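Long-range contact in twin-arginine translocation pathway signal (Rhodoferax ferrireducens, PDB 5IM2), which probably serves as the extracytoplasmic solute-binding component of a TRAP transporter, and holds a benzoate that copurified with it: residues G121-F129 against Y148-D159. Numbering follows the deposited sequence.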
ATOM      1  N   GLY A 121       6.103  13.088   3.422  1.00 39.81           N
ATOM      2  CA  GLY A 121       5.256  14.233   3.730  1.00 32.76           C
ATOM      3  C   GLY A 121       4.607  14.973   2.566  1.00 33.66           C
ATOM      4  O   GLY A 121       4.060  16.060   2.760  1.00 29.78           O
ATOM      5  N   ARG A 122       4.625  14.397   1.360  1.00 25.22           N
ATOM      6  CA  ARG A 122       3.952  15.003   0.209  1.00 21.12           C
ATOM      7  C   ARG A 122       2.434  14.820   0.265  1.00 15.28           C
ATOM      8  O   ARG A 122       1.685  15.699  -0.177  1.00 24.02           O
ATOM      9  CB  ARG A 122       4.478  14.386  -1.083  1.00 19.31           C
ATOM     10  CG  ARG A 122       3.775  14.776  -2.358  1.00 31.06           C
ATOM     11  CD  ARG A 122       4.378  16.001  -3.018  1.00 45.88           C
ATOM     12  NE  ARG A 122       3.952  16.081  -4.417  1.00 56.47           N
ATOM     13  CZ  ARG A 122       4.603  15.544  -5.455  1.00 49.05           C
ATOM     14  NH1 ARG A 122       5.751  14.879  -5.295  1.00 37.86           N
ATOM     15  NH2 ARG A 122       4.108  15.688  -6.678  1.00 38.96           N
ATOM     16  N   PHE A 123       1.963  13.687   0.777  1.00 20.23           N
ATOM     17  CA  PHE A 123       0.538  13.342   0.775  1.00 17.36           C
ATOM     18  C   PHE A 123       0.099  13.051   2.209  1.00 17.29           C
ATOM     19  O   PHE A 123      -0.162  11.909   2.584  1.00 16.47           O
ATOM     20  CB  PHE A 123       0.251  12.163  -0.153  1.00 19.99           C
ATOM     21  CG  PHE A 123       0.766  12.343  -1.524  1.00 15.35           C
ATOM     22  CD1 PHE A 123       0.138  13.226  -2.410  1.00 21.76           C
ATOM     23  CD2 PHE A 123       1.909  11.671  -1.955  1.00 19.25           C
ATOM     24  CE1 PHE A 123       0.619  13.417  -3.702  1.00 23.92           C
ATOM     25  CE2 PHE A 123       2.384  11.851  -3.237  1.00 23.11           C
ATOM     26  CZ  PHE A 123       1.731  12.721  -4.125  1.00 26.34           C
ATOM     27  N   PRO A 124       0.015  14.089   3.049  1.00 19.21           N
ATOM     28  CA  PRO A 124      -0.205  13.842   4.476  1.00 18.17           C
ATOM     29  C   PRO A 124      -1.577  13.306   4.812  1.00 16.87           C
ATOM     30  O   PRO A 124      -1.692  12.524   5.759  1.00 16.29           O
ATOM     31  CB  PRO A 124       0.022  15.220   5.102  1.00 17.23           C
ATOM     32  CG  PRO A 124      -0.248  16.197   4.015  1.00 22.32           C
ATOM     33  CD  PRO A 124       0.232  15.514   2.759  1.00 21.36           C
ATOM     34  N   ARG A 125      -2.637  13.697   4.105  1.00 16.33           N
ATOM     35  CA  ARG A 125      -3.962  13.319   4.602  1.00 16.40           C
ATOM     36  C   ARG A 125      -4.327  11.857   4.320  1.00 17.46           C
ATOM     37  O   ARG A 125      -5.078  11.244   5.097  1.00 14.56           O
ATOM     38  CB  ARG A 125      -5.014  14.250   4.007  1.00 15.65           C
ATOM     39  CG  ARG A 125      -4.980  15.631   4.573  1.00 16.07           C
ATOM     40  CD  ARG A 125      -5.794  16.589   3.759  1.00 26.72           C
ATOM     41  NE  ARG A 125      -5.070  16.990   2.574  1.00 20.97           N
ATOM     42  CZ  ARG A 125      -5.453  17.964   1.752  1.00 28.78           C
ATOM     43  NH1 ARG A 125      -6.587  18.625   1.961  1.00 31.69           N
ATOM     44  NH2 ARG A 125      -4.704  18.262   0.706  1.00 30.19           N
ATOM     45  N   ILE A 126      -3.819  11.264   3.232  1.00 16.41           N
ATOM     46  CA  ILE A 126      -4.157   9.878   2.946  1.00 16.89           C
ATOM     47  C   ILE A 126      -3.530   8.933   3.967  1.00 15.17           C
ATOM     48  O   ILE A 126      -3.947   7.770   4.099  1.00 14.14           O
ATOM     49  CB  ILE A 126      -3.738   9.507   1.512  1.00 16.01           C
ATOM     50  CG1 ILE A 126      -4.393   8.191   1.127  1.00 17.33           C
ATOM     51  CG2 ILE A 126      -2.241   9.421   1.362  1.00 16.97           C
ATOM     52  CD1 ILE A 126      -4.009   7.699  -0.282  1.00 27.47           C
ATOM     53  N   GLU A 127      -2.536   9.426   4.712  1.00 19.88           N
ATOM     54  CA  GLU A 127      -1.817   8.626   5.697  1.00 14.06           C
ATOM     55  C   GLU A 127      -2.686   8.135   6.850  1.00 14.17           C
ATOM     56  O   GLU A 127      -2.234   7.281   7.612  1.00 14.19           O
ATOM     57  CB  GLU A 127      -0.674   9.428   6.327  1.00 24.01           C
ATOM     58  CG  GLU A 127       0.484   9.821   5.477  1.00 34.51           C
ATOM     59  CD  GLU A 127       1.487  10.680   6.283  1.00 34.76           C
ATOM     60  OE1 GLU A 127       1.092  11.345   7.297  1.00 27.15           O
ATOM     61  OE2 GLU A 127       2.668  10.699   5.906  1.00 41.67           O
ATOM     62  N   VAL A 128      -3.905   8.655   7.005  1.00 18.91           N
ATOM     63  CA  VAL A 128      -4.782   8.217   8.080  1.00 16.71           C
ATOM     64  C   VAL A 128      -4.985   6.700   8.006  1.00 11.88           C
ATOM     65  O   VAL A 128      -5.190   6.029   9.027  1.00 17.11           O
ATOM     66  CB  VAL A 128      -6.108   9.007   8.006  1.00 15.21           C
ATOM     67  CG1 VAL A 128      -6.927   8.620   6.781  1.00 14.27           C
ATOM     68  CG2 VAL A 128      -6.888   8.855   9.301  1.00 13.34           C
ATOM     69  N   PHE A 129      -4.939   6.138   6.805  1.00 13.94           N
ATOM     70  CA  PHE A 129      -5.209   4.707   6.626  1.00 13.82           C
ATOM     71  C   PHE A 129      -4.034   3.827   6.989  1.00 11.26           C
ATOM     72  O   PHE A 129      -4.203   2.598   7.109  1.00 16.38           O
ATOM     73  CB  PHE A 129      -5.645   4.449   5.181  1.00 15.42           C
ATOM     74  CG  PHE A 129      -6.998   5.000   4.904  1.00 12.56           C
ATOM     75  CD1 PHE A 129      -8.132   4.343   5.355  1.00 15.71           C
ATOM     76  CD2 PHE A 129      -7.152   6.250   4.305  1.00 12.71           C
ATOM     77  CE1 PHE A 129      -9.368   4.891   5.176  1.00 17.74           C
ATOM     78  CE2 PHE A 129      -8.398   6.802   4.118  1.00 15.46           C
ATOM     79  CZ  PHE A 129      -9.504   6.139   4.561  1.00 15.90           C
ATOM     80  N   TYR A 148     -12.970   8.812   1.092  1.00 13.33           N
ATOM     81  CA  TYR A 148     -12.266   9.808   1.907  1.00 14.45           C
ATOM     82  C   TYR A 148     -11.546  10.851   1.048  1.00 19.81           C
ATOM     83  O   TYR A 148     -11.661  12.061   1.275  1.00 17.69           O
ATOM     84  CB  TYR A 148     -11.278   9.081   2.821  1.00 15.31           C
ATOM     85  CG  TYR A 148     -10.357   9.920   3.690  1.00 15.12           C
ATOM     86  CD1 TYR A 148      -9.131  10.333   3.197  1.00 18.42           C
ATOM     87  CD2 TYR A 148     -10.673  10.227   4.993  1.00 18.40           C
ATOM     88  CE1 TYR A 148      -8.230  11.076   3.975  1.00 15.72           C
ATOM     89  CE2 TYR A 148      -9.777  10.966   5.799  1.00 15.25           C
ATOM     90  CZ  TYR A 148      -8.545  11.362   5.270  1.00 17.13           C
ATOM     91  OH  TYR A 148      -7.614  12.060   6.011  1.00 17.28           O
ATOM     92  N   MET A 149     -10.748  10.413   0.081  1.00 16.76           N
ATOM     93  CA  MET A 149      -9.985  11.402  -0.669  1.00 18.88           C
ATOM     94  C   MET A 149     -10.914  12.256  -1.519  1.00 19.38           C
ATOM     95  O   MET A 149     -10.714  13.471  -1.650  1.00 21.77           O
ATOM     96  CB  MET A 149      -8.919  10.719  -1.524  1.00 21.64           C
ATOM     97  CG  MET A 149      -7.868  10.011  -0.687  1.00 23.54           C
ATOM     98  SD  MET A 149      -7.000  11.047   0.560  1.00 25.49           S
ATOM     99  CE  MET A 149      -6.148  12.243  -0.460  1.00 29.65           C
ATOM    100  N   GLN A 150     -11.961  11.639  -2.065  1.00 19.98           N
ATOM    101  CA  GLN A 150     -12.866  12.342  -2.959  1.00 25.62           C
ATOM    102  C   GLN A 150     -13.632  13.423  -2.227  1.00 27.68           C
ATOM    103  O   GLN A 150     -13.913  14.480  -2.795  1.00 23.32           O
ATOM    104  CB  GLN A 150     -13.850  11.354  -3.581  1.00 33.70           C
ATOM    105  CG  GLN A 150     -13.339  10.686  -4.810  1.00 62.45           C
ATOM    106  CD  GLN A 150     -13.320  11.616  -5.996  1.00 86.07           C
ATOM    107  OE1 GLN A 150     -12.276  12.166  -6.353  1.00101.55           O
ATOM    108  NE2 GLN A 150     -14.480  11.797  -6.619  1.00 87.95           N
ATOM    109  N   THR A 151     -14.011  13.164  -0.982  1.00 19.26           N
ATOM    110  CA  THR A 151     -14.917  14.061  -0.274  1.00 23.73           C
ATOM    111  C   THR A 151     -14.185  14.987   0.679  1.00 23.28           C
ATOM    112  O   THR A 151     -14.598  16.133   0.849  1.00 26.79           O
ATOM    113  CB  THR A 151     -15.981  13.264   0.489  1.00 24.81           C
ATOM    114  OG1 THR A 151     -15.363  12.431   1.478  1.00 32.49           O
ATOM    115  CG2 THR A 151     -16.759  12.389  -0.465  1.00 24.25           C
ATOM    116  N   MET A 152     -13.063  14.537   1.235  1.00 24.23           N
ATOM    117  CA  MET A 152     -12.362  15.240   2.300  1.00 21.51           C
ATOM    118  C   MET A 152     -11.074  15.923   1.871  1.00 27.32           C
ATOM    119  O   MET A 152     -10.655  16.876   2.522  1.00 28.23           O
ATOM    120  CB  MET A 152     -11.974  14.261   3.419  1.00 20.26           C
ATOM    121  CG  MET A 152     -13.118  13.381   3.979  1.00 20.43           C
ATOM    122  SD  MET A 152     -14.487  14.402   4.582  1.00 25.90           S
ATOM    123  CE  MET A 152     -13.710  15.051   6.065  1.00 20.85           C
ATOM    124  N   ALA A 153     -10.415  15.430   0.831  1.00 22.21           N
ATOM    125  CA  ALA A 153      -9.044  15.812   0.525  1.00 26.16           C
ATOM    126  C   ALA A 153      -8.835  15.756  -0.984  1.00 21.13           C
ATOM    127  O   ALA A 153      -7.842  15.217  -1.482  1.00 21.48           O
ATOM    128  CB  ALA A 153      -8.044  14.913   1.251  1.00 27.85           C
ATOM    129  N   LEU A 154      -9.759  16.369  -1.730  1.00 26.45           N
ATOM    130  CA  LEU A 154      -9.690  16.314  -3.183  1.00 25.98           C
ATOM    131  C   LEU A 154      -8.480  17.065  -3.716  1.00 28.94           C
ATOM    132  O   LEU A 154      -7.972  16.727  -4.788  1.00 35.26           O
ATOM    133  CB  LEU A 154     -10.987  16.858  -3.770  1.00 33.91           C
ATOM    134  CG  LEU A 154     -11.172  16.756  -5.281  1.00 31.23           C
ATOM    135  CD1 LEU A 154     -11.211  15.304  -5.763  1.00 35.88           C
ATOM    136  CD2 LEU A 154     -12.436  17.500  -5.645  1.00 38.23           C
ATOM    137  N   ASP A 155      -7.978  18.056  -2.979  1.00 23.94           N
ATOM    138  CA  ASP A 155      -6.845  18.827  -3.482  1.00 25.00           C
ATOM    139  C   ASP A 155      -5.507  18.120  -3.293  1.00 25.54           C
ATOM    140  O   ASP A 155      -4.512  18.570  -3.860  1.00 26.94           O
ATOM    141  CB  ASP A 155      -6.782  20.177  -2.791  1.00 34.41           C
ATOM    142  CG  ASP A 155      -6.661  20.036  -1.307  1.00 43.28           C
ATOM    143  OD1 ASP A 155      -7.694  19.739  -0.661  1.00 53.86           O
ATOM    144  OD2 ASP A 155      -5.537  20.189  -0.792  1.00 47.47           O
ATOM    145  N   GLU A 156      -5.451  17.026  -2.523  1.00 19.96           N
ATOM    146  CA  GLU A 156      -4.169  16.386  -2.225  1.00 15.76           C
ATOM    147  C   GLU A 156      -3.529  15.783  -3.463  1.00 16.46           C
ATOM    148  O   GLU A 156      -2.291  15.745  -3.560  1.00 21.93           O
ATOM    149  CB  GLU A 156      -4.343  15.301  -1.143  1.00 18.29           C
ATOM    150  CG  GLU A 156      -3.091  14.478  -0.805  1.00 20.35           C
ATOM    151  CD  GLU A 156      -3.006  14.118   0.681  1.00 17.68           C
ATOM    152  OE1 GLU A 156      -3.086  12.899   1.029  1.00 19.87           O
ATOM    153  OE2 GLU A 156      -2.882  15.058   1.501  1.00 23.81           O
ATOM    154  N   PHE A 157      -4.339  15.301  -4.400  1.00 20.74           N
ATOM    155  CA  PHE A 157      -3.845  14.708  -5.630  1.00 17.76           C
ATOM    156  C   PHE A 157      -4.308  15.491  -6.855  1.00 23.79           C
ATOM    157  O   PHE A 157      -4.438  14.919  -7.939  1.00 25.23           O
ATOM    158  CB  PHE A 157      -4.309  13.262  -5.765  1.00 17.73           C
ATOM    159  CG  PHE A 157      -3.695  12.289  -4.762  1.00 26.57           C
ATOM    160  CD1 PHE A 157      -2.362  11.894  -4.864  1.00 25.27           C
ATOM    161  CD2 PHE A 157      -4.472  11.727  -3.760  1.00 31.29           C
ATOM    162  CE1 PHE A 157      -1.824  10.987  -3.976  1.00 23.21           C
ATOM    163  CE2 PHE A 157      -3.916  10.814  -2.854  1.00 32.48           C
ATOM    164  CZ  PHE A 157      -2.601  10.445  -2.974  1.00 24.96           C
ATOM    165  N   LYS A 158      -4.583  16.781  -6.698  1.00 24.85           N
ATOM    166  CA  LYS A 158      -5.249  17.528  -7.765  1.00 27.44           C
ATOM    167  C   LYS A 158      -4.360  17.738  -8.978  1.00 22.37           C
ATOM    168  O   LYS A 158      -4.865  18.173 -10.026  1.00 26.06           O
ATOM    169  CB  LYS A 158      -5.737  18.883  -7.252  1.00 30.73           C
ATOM    170  CG  LYS A 158      -4.630  19.825  -6.807  1.00 34.49           C
ATOM    171  CD  LYS A 158      -5.206  21.170  -6.377  1.00 44.45           C
ATOM    172  CE  LYS A 158      -4.116  22.206  -6.197  1.00 57.83           C
ATOM    173  NZ  LYS A 158      -4.025  22.684  -4.791  1.00 76.75           N
ATOM    174  N   ASP A 159      -3.072  17.400  -8.881  1.00 20.40           N
ATOM    175  CA  ASP A 159      -2.171  17.571 -10.004  1.00 19.55           C
ATOM    176  C   ASP A 159      -2.134  16.341 -10.905  1.00 19.90           C
ATOM    177  O   ASP A 159      -1.439  16.366 -11.930  1.00 20.64           O
ATOM    178  CB  ASP A 159      -0.761  17.962  -9.524  1.00 27.02           C
ATOM    179  CG  ASP A 159      -0.234  17.093  -8.396  1.00 33.20           C
ATOM    180  OD1 ASP A 159      -0.997  16.277  -7.851  1.00 25.95           O
ATOM    181  OD2 ASP A 159       0.960  17.260  -8.040  1.00 34.11           O
TER
HETATM  182  O   HOH W   1      -8.732  18.246   3.693  1.00 25.83           O
HETATM  183  O   HOH W   2      -1.927  17.495   0.695  1.00 26.56           O
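R125 and E156 illustrate how one buried carboxylate can hold the start of a short 3-10 turn. Each carboxylate oxygen turns its syn lone pair to a backbone N-H: OE2 of E156 accepts from R125 N at 2.9 Å, and OE1 from I126 N at 2.8 Å. OE2 of E156 is also met from above the carboxylate plane by R125 NE at 3.1 Å and takes a water that bridges to R125 NH2. With CG anti to the carbonyl carbon (chi1 -72°) and a bend at chi3, the arginine runs back past the glutamate to grip D155 end-on. NH2 reaches D155 OD2 at 2.6 Å, nearly straight at 174°, while NH1 bonds OD1; the CB of A153 lies over one guanidinium face. A methionine in place of R125 would probably leave D155 without its countercharge and OE2 of E156 with one donor fewer.

On one flank, F123 and F157 form an offset stack, centroids 4.7 Å apart. On the other, the Y148 hydroxyl donates to R125 O at 2.8 Å from above the carbonyl plane; the Y148 ring takes the edge of F129 on a face, and V128 CG1 makes a CH-pi contact 4.0 Å from its centroid. M149 SD packs on I126 CB.

Further out, L165 of strand 161-167 backs I126, M149 and F157, and W339 of helix 334-345 touches V128 and Y148. This salt-bridge network with carboxylate-bound backbone amides joins the loop after strand 111-114 to the turn that follows helix 138-152, with Y148 and M149 adding contacts from the helix's last turns, in a DctP-family solute-binding fold, away from the benzoate pocket.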